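Local coordinates for protein glutathione S-transferase 2 (Heligmosomoides polygyrus, PDB 1TW9) that probably transfers glutathione to electrophilic compounds, giving S-substituted glutathiones, as a dimeric enzyme of the sigma family of glutathione transferases, at residues R33-Q36 with E37-V40; G79-P82 with F83-A86. All coordinates share one frame; numbering follows the deposited sequence.

Overall arrangement
Both contacts are local, and each closes the first turn of a helix by an N-cap threonine. From the N terminus the chain lays down strand 4-9, helix 16-24 and then strand 30-34; interaction 1 forms where this strand runs out into the short helix 36-39, within the thioredoxin-like N-terminal domain. The chain goes on through strands 53-56 and 59-62 and helix 64-75 to a loop, and interaction 2 joins that loop to the start of helix 82-101, the first long helix of the helical domain. The two neither nest nor cross. They follow in series on opposite sides of the chain's centre, with centres about 37 Å apart.

Interaction 1. Residues R33-Q36 with E37-V40; sequences RLTQ and ETFV. Unlike the reference sequence in segment 37-40: Val40 (reference Ala).
Thr35 caps the short helix 36-39, its hydroxyl oxygen OG1 taking the N-H of Thr38 at 3.0 Å. OG1 is brought in front of the helix by a first torsion of 60°, which sets it between the backbone N and the carbonyl carbon of its own residue. The carbonyl O of the same threonine accepts from Phe39 N at 2.8 Å, approached nearly along the C=O axis, and Gln36 O takes the N-H of Val40 at 3.2 Å from a donor tilted out of the carbonyl plane. Three amides of the opening turn are thus paid for, one by a side chain and two by carbonyls.

The reciprocal half of a capping box is missing. Thr38 has OG1 anti to its backbone N (chi1 178°), and this turns the methyl CG2, 3.1 Å from Thr35 N, toward the cap; that buried amide has no partner in the model. Thr38 CG2 also lies against Leu34, 3.5 Å from its CB and in touch with its CD2, the two side chains meeting at about a right angle. Leu34 CD1 reaches the edge of the Phe39 ring, 4.3 Å from CD1 of that residue. An alanine here would keep the CB contact but lose CD1 and CD2, which would probably leave the edge of the Phe39 ring without this neighbour and open a gap beside the Thr38 methyl. On another side of the turn the Gln36 amide comes obliquely to the Phe39 ring, its plane 78° from that of the ring, and its NE2 presses on Val40 CG2.

The turn follows strand 30-34, which pairs with strand 4-9 through backbone bonds of Leu34 with Tyr8, while the Phe39 ring meets Phe9 and ties the helix to that inner strand.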
ATOM      1  N   ARG A  33      -7.876  12.350 -18.861  1.00 30.27           N
ATOM      2  CA  ARG A  33      -7.305  11.194 -19.525  1.00 30.05           C
ATOM      3  C   ARG A  33      -6.302  11.740 -20.532  1.00 30.42           C
ATOM      4  O   ARG A  33      -6.661  12.239 -21.611  1.00 31.13           O
ATOM      5  CB  ARG A  33      -8.372  10.365 -20.229  1.00 30.96           C
ATOM      6  CG  ARG A  33      -9.276   9.677 -19.267  1.00 28.62           C
ATOM      7  CD  ARG A  33     -10.532   9.065 -19.888  1.00 29.89           C
ATOM      8  NE  ARG A  33     -11.330   8.433 -18.887  1.00 29.89           N
ATOM      9  CZ  ARG A  33     -11.452   7.115 -18.724  1.00 30.67           C
ATOM     10  NH1 ARG A  33     -10.902   6.267 -19.598  1.00 30.33           N
ATOM     11  NH2 ARG A  33     -12.173   6.641 -17.730  1.00 31.09           N
ATOM     12  N   LEU A  34      -5.052  11.618 -20.151  1.00 28.63           N
ATOM     13  CA  LEU A  34      -3.958  12.115 -20.951  1.00 29.67           C
ATOM     14  C   LEU A  34      -3.545  11.157 -22.033  1.00 29.98           C
ATOM     15  O   LEU A  34      -3.575   9.959 -21.849  1.00 28.39           O
ATOM     16  CB  LEU A  34      -2.769  12.367 -20.032  1.00 29.14           C
ATOM     17  CG  LEU A  34      -2.966  13.370 -18.892  1.00 29.73           C
ATOM     18  CD1 LEU A  34      -1.723  13.488 -18.121  1.00 34.33           C
ATOM     19  CD2 LEU A  34      -3.422  14.758 -19.398  1.00 31.81           C
ATOM     20  N   THR A  35      -3.076  11.705 -23.162  1.00 31.54           N
ATOM     21  CA  THR A  35      -2.307  10.927 -24.095  1.00 33.88           C
ATOM     22  C   THR A  35      -0.843  10.893 -23.615  1.00 34.86           C
ATOM     23  O   THR A  35      -0.428  11.705 -22.783  1.00 34.35           O
ATOM     24  CB  THR A  35      -2.365  11.548 -25.496  1.00 33.53           C
ATOM     25  OG1 THR A  35      -1.839  12.891 -25.461  1.00 34.21           O
ATOM     26  CG2 THR A  35      -3.829  11.735 -25.991  1.00 36.09           C
ATOM     27  N   GLN A  36      -0.077   9.949 -24.134  1.00 36.19           N
ATOM     28  CA  GLN A  36       1.361   9.902 -23.855  1.00 38.24           C
ATOM     29  C   GLN A  36       1.983  11.247 -24.208  1.00 37.99           C
ATOM     30  O   GLN A  36       2.882  11.729 -23.522  1.00 38.26           O
ATOM     31  CB  GLN A  36       2.057   8.816 -24.677  1.00 38.26           C
ATOM     32  CG  GLN A  36       3.052   7.920 -23.914  1.00 42.09           C
ATOM     33  CD  GLN A  36       3.811   8.610 -22.782  1.00 44.56           C
ATOM     34  OE1 GLN A  36       3.895   8.078 -21.684  1.00 49.10           O
ATOM     35  NE2 GLN A  36       4.385   9.772 -23.061  1.00 48.08           N
ATOM     36  N   GLU A  37       1.494  11.846 -25.286  1.00 38.58           N
ATOM     37  CA  GLU A  37       2.034  13.085 -25.781  1.00 38.56           C
ATOM     38  C   GLU A  37       1.737  14.247 -24.839  1.00 38.51           C
ATOM     39  O   GLU A  37       2.594  15.117 -24.638  1.00 38.08           O
ATOM     40  CB  GLU A  37       1.505  13.368 -27.201  1.00 38.90           C
ATOM     41  CG  GLU A  37       2.082  12.462 -28.283  1.00 41.43           C
ATOM     42  CD  GLU A  37       1.502  11.044 -28.338  1.00 42.76           C
ATOM     43  OE1 GLU A  37       0.458  10.753 -27.691  1.00 40.78           O
ATOM     44  OE2 GLU A  37       2.123  10.217 -29.065  1.00 43.60           O
ATOM     45  N   THR A  38       0.549  14.285 -24.235  1.00 37.95           N
ATOM     46  CA  THR A  38       0.287  15.380 -23.302  1.00 38.22           C
ATOM     47  C   THR A  38       0.875  15.089 -21.927  1.00 37.68           C
ATOM     48  O   THR A  38       1.122  16.020 -21.161  1.00 38.86           O
ATOM     49  CB  THR A  38      -1.201  15.718 -23.189  1.00 38.47           C
ATOM     50  OG1 THR A  38      -1.388  16.768 -22.223  1.00 41.10           O
ATOM     51  CG2 THR A  38      -1.952  14.577 -22.627  1.00 37.94           C
ATOM     52  N   PHE A  39       1.095  13.814 -21.630  1.00 36.08           N
ATOM     53  CA  PHE A  39       1.715  13.416 -20.351  1.00 36.30           C
ATOM     54  C   PHE A  39       3.157  13.914 -20.233  1.00 36.32           C
ATOM     55  O   PHE A  39       3.567  14.366 -19.163  1.00 35.15           O
ATOM     56  CB  PHE A  39       1.720  11.898 -20.222  1.00 36.00           C
ATOM     57  CG  PHE A  39       2.544  11.379 -19.059  1.00 35.99           C
ATOM     58  CD1 PHE A  39       2.022  11.348 -17.779  1.00 35.57           C
ATOM     59  CD2 PHE A  39       3.851  10.962 -19.244  1.00 35.93           C
ATOM     60  CE1 PHE A  39       2.783  10.875 -16.719  1.00 32.56           C
ATOM     61  CE2 PHE A  39       4.588  10.501 -18.186  1.00 35.00           C
ATOM     62  CZ  PHE A  39       4.018  10.464 -16.906  1.00 35.78           C
ATOM     63  N   VAL A  40       3.906  13.821 -21.335  1.00 36.82           N
ATOM     64  CA  VAL A  40       5.363  14.111 -21.335  1.00 37.46           C
ATOM     65  C   VAL A  40       5.756  15.446 -20.666  1.00 37.86           C
ATOM     66  O   VAL A  40       6.572  15.435 -19.731  1.00 37.92           O
ATOM     67  CB  VAL A  40       5.965  14.043 -22.733  1.00 38.02           C
ATOM     68  CG1 VAL A  40       7.475  14.276 -22.657  1.00 38.76           C
ATOM     69  CG2 VAL A  40       5.672  12.712 -23.373  1.00 38.44           C
TER

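Interaction 2. Residues G79-P82 with F83-A86; sequences GATP and FESA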
ATOM      1  N   GLY A  79     -14.144   0.231   5.571  1.00 30.04           N
ATOM      2  CA  GLY A  79     -14.388  -0.536   6.746  1.00 30.35           C
ATOM      3  C   GLY A  79     -14.975   0.278   7.872  1.00 30.88           C
ATOM      4  O   GLY A  79     -14.997   1.520   7.825  1.00 33.13           O
ATOM      5  N   ALA A  80     -15.491  -0.433   8.869  1.00 29.61           N
ATOM      6  CA  ALA A  80     -16.190   0.174  10.001  1.00 30.87           C
ATOM      7  C   ALA A  80     -15.370   0.486  11.211  1.00 31.51           C
ATOM      8  O   ALA A  80     -15.767   1.276  12.044  1.00 30.65           O
ATOM      9  CB  ALA A  80     -17.398  -0.664  10.369  1.00 31.86           C
ATOM     10  N   THR A  81     -14.199  -0.174  11.339  1.00 30.32           N
ATOM     11  CA  THR A  81     -13.325   0.018  12.424  1.00 32.95           C
ATOM     12  C   THR A  81     -11.891   0.129  11.894  1.00 33.54           C
ATOM     13  O   THR A  81     -11.609  -0.317  10.737  1.00 32.73           O
ATOM     14  CB  THR A  81     -13.372  -1.203  13.369  1.00 33.44           C
ATOM     15  OG1 THR A  81     -12.857  -2.382  12.695  1.00 32.44           O
ATOM     16  CG2 THR A  81     -14.782  -1.553  13.801  1.00 31.80           C
ATOM     17  N   PRO A  82     -10.969   0.593  12.744  1.00 33.75           N
ATOM     18  CA  PRO A  82      -9.575   0.655  12.367  1.00 34.24           C
ATOM     19  C   PRO A  82      -9.006  -0.721  11.940  1.00 32.70           C
ATOM     20  O   PRO A  82      -8.270  -0.814  10.923  1.00 33.62           O
ATOM     21  CB  PRO A  82      -8.896   1.130  13.652  1.00 35.53           C
ATOM     22  CG  PRO A  82      -9.907   1.993  14.286  1.00 33.70           C
ATOM     23  CD  PRO A  82     -11.219   1.296  14.028  1.00 34.61           C
ATOM     24  N   PHE A  83      -9.413  -1.750  12.622  1.00 32.08           N
ATOM     25  CA  PHE A  83      -8.934  -3.112  12.244  1.00 32.16           C
ATOM     26  C   PHE A  83      -9.522  -3.535  10.882  1.00 31.67           C
ATOM     27  O   PHE A  83      -8.823  -4.151  10.058  1.00 33.08           O
ATOM     28  CB  PHE A  83      -9.178  -4.122  13.323  1.00 32.65           C
ATOM     29  CG  PHE A  83      -8.350  -5.347  13.184  1.00 28.76           C
ATOM     30  CD1 PHE A  83      -7.038  -5.410  13.621  1.00 30.11           C
ATOM     31  CD2 PHE A  83      -8.880  -6.483  12.604  1.00 31.49           C
ATOM     32  CE1 PHE A  83      -6.251  -6.573  13.502  1.00 30.68           C
ATOM     33  CE2 PHE A  83      -8.118  -7.687  12.530  1.00 32.70           C
ATOM     34  CZ  PHE A  83      -6.782  -7.712  12.950  1.00 30.31           C
ATOM     35  N   GLU A  84     -10.809  -3.289  10.645  1.00 30.67           N
ATOM     36  CA  GLU A  84     -11.372  -3.607   9.336  1.00 30.84           C
ATOM     37  C   GLU A  84     -10.601  -2.902   8.241  1.00 30.48           C
ATOM     38  O   GLU A  84     -10.326  -3.481   7.165  1.00 31.64           O
ATOM     39  CB  GLU A  84     -12.863  -3.305   9.227  1.00 31.75           C
ATOM     40  CG  GLU A  84     -13.761  -4.227   9.992  1.00 32.44           C
ATOM     41  CD  GLU A  84     -15.217  -4.137   9.630  1.00 35.24           C
ATOM     42  OE1 GLU A  84     -15.588  -3.277   8.800  1.00 34.12           O
ATOM     43  OE2 GLU A  84     -16.031  -4.952  10.167  1.00 34.84           O
ATOM     44  N   SER A  85     -10.262  -1.632   8.462  1.00 31.40           N
ATOM     45  CA  SER A  85      -9.615  -0.896   7.451  1.00 31.50           C
ATOM     46  C   SER A  85      -8.217  -1.462   7.155  1.00 29.99           C
ATOM     47  O   SER A  85      -7.805  -1.582   5.962  1.00 31.07           O
ATOM     48  CB  SER A  85      -9.489   0.580   7.846  1.00 31.14           C
ATOM     49  OG  SER A  85      -8.956   1.391   6.842  1.00 32.13           O
ATOM     50  N   ALA A  86      -7.592  -1.974   8.187  1.00 31.33           N
ATOM     51  CA  ALA A  86      -6.267  -2.613   8.077  1.00 31.39           C
ATOM     52  C   ALA A  86      -6.410  -3.954   7.315  1.00 30.80           C
ATOM     53  O   ALA A  86      -5.558  -4.288   6.502  1.00 32.36           O
ATOM     54  CB  ALA A  86      -5.666  -2.834   9.412  1.00 30.56           C
TER
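Thr81 is the N-cap of helix 82-101, the long helix that opens the all-helical C-terminal domain of the glutathione transferase fold, and Glu84, three residues on, is its chief partner.

Side chains supply two of the hydrogen bonds. Thr81 OG1 receives Glu84 N at 3.0 Å in a nearly straight bond, 168° at the hydrogen, because a chi1 of 65° swings the hydroxyl over the open end of the helix. Glu84 answers by folding back beside the cap, but its carboxylate takes the N-H of Ala80, one residue earlier than in a classical capping box. The reach is made by a chain extended beyond CG. Lying at the amino end of a helix, this carboxylate is likely to be stabilised in its charged form.

Backbone bonds complete the turn: Ser85 N gives to Thr81 O and Ala86 N to Pro82 O, both at 3.0 Å. Pro82, first residue of the helix, lacks an N-H and so costs the turn no donor.

Packing is light and largely made by carbon against oxygen. Glu84 CG passes 3.4 Å from Thr81 OG1, the two side chains crossing obliquely. Gly79 lets the loop come this close, since a beta carbon on it would clash with Glu84 CB and, at these backbone angles, with the carbonyl before it.

Outward, Phe83 packs on Gln60 and Ala86 on Leu61, both of the second subunit, so the capped turn lies at the dimer interface; Ser85 OG bonds to Lys73 of helix 64-75.

The shortest of the polar links is that of Glu84 OE1 to Ala80 N, 2.8 Å long, with the donor standing 41° out of the carboxylate plane.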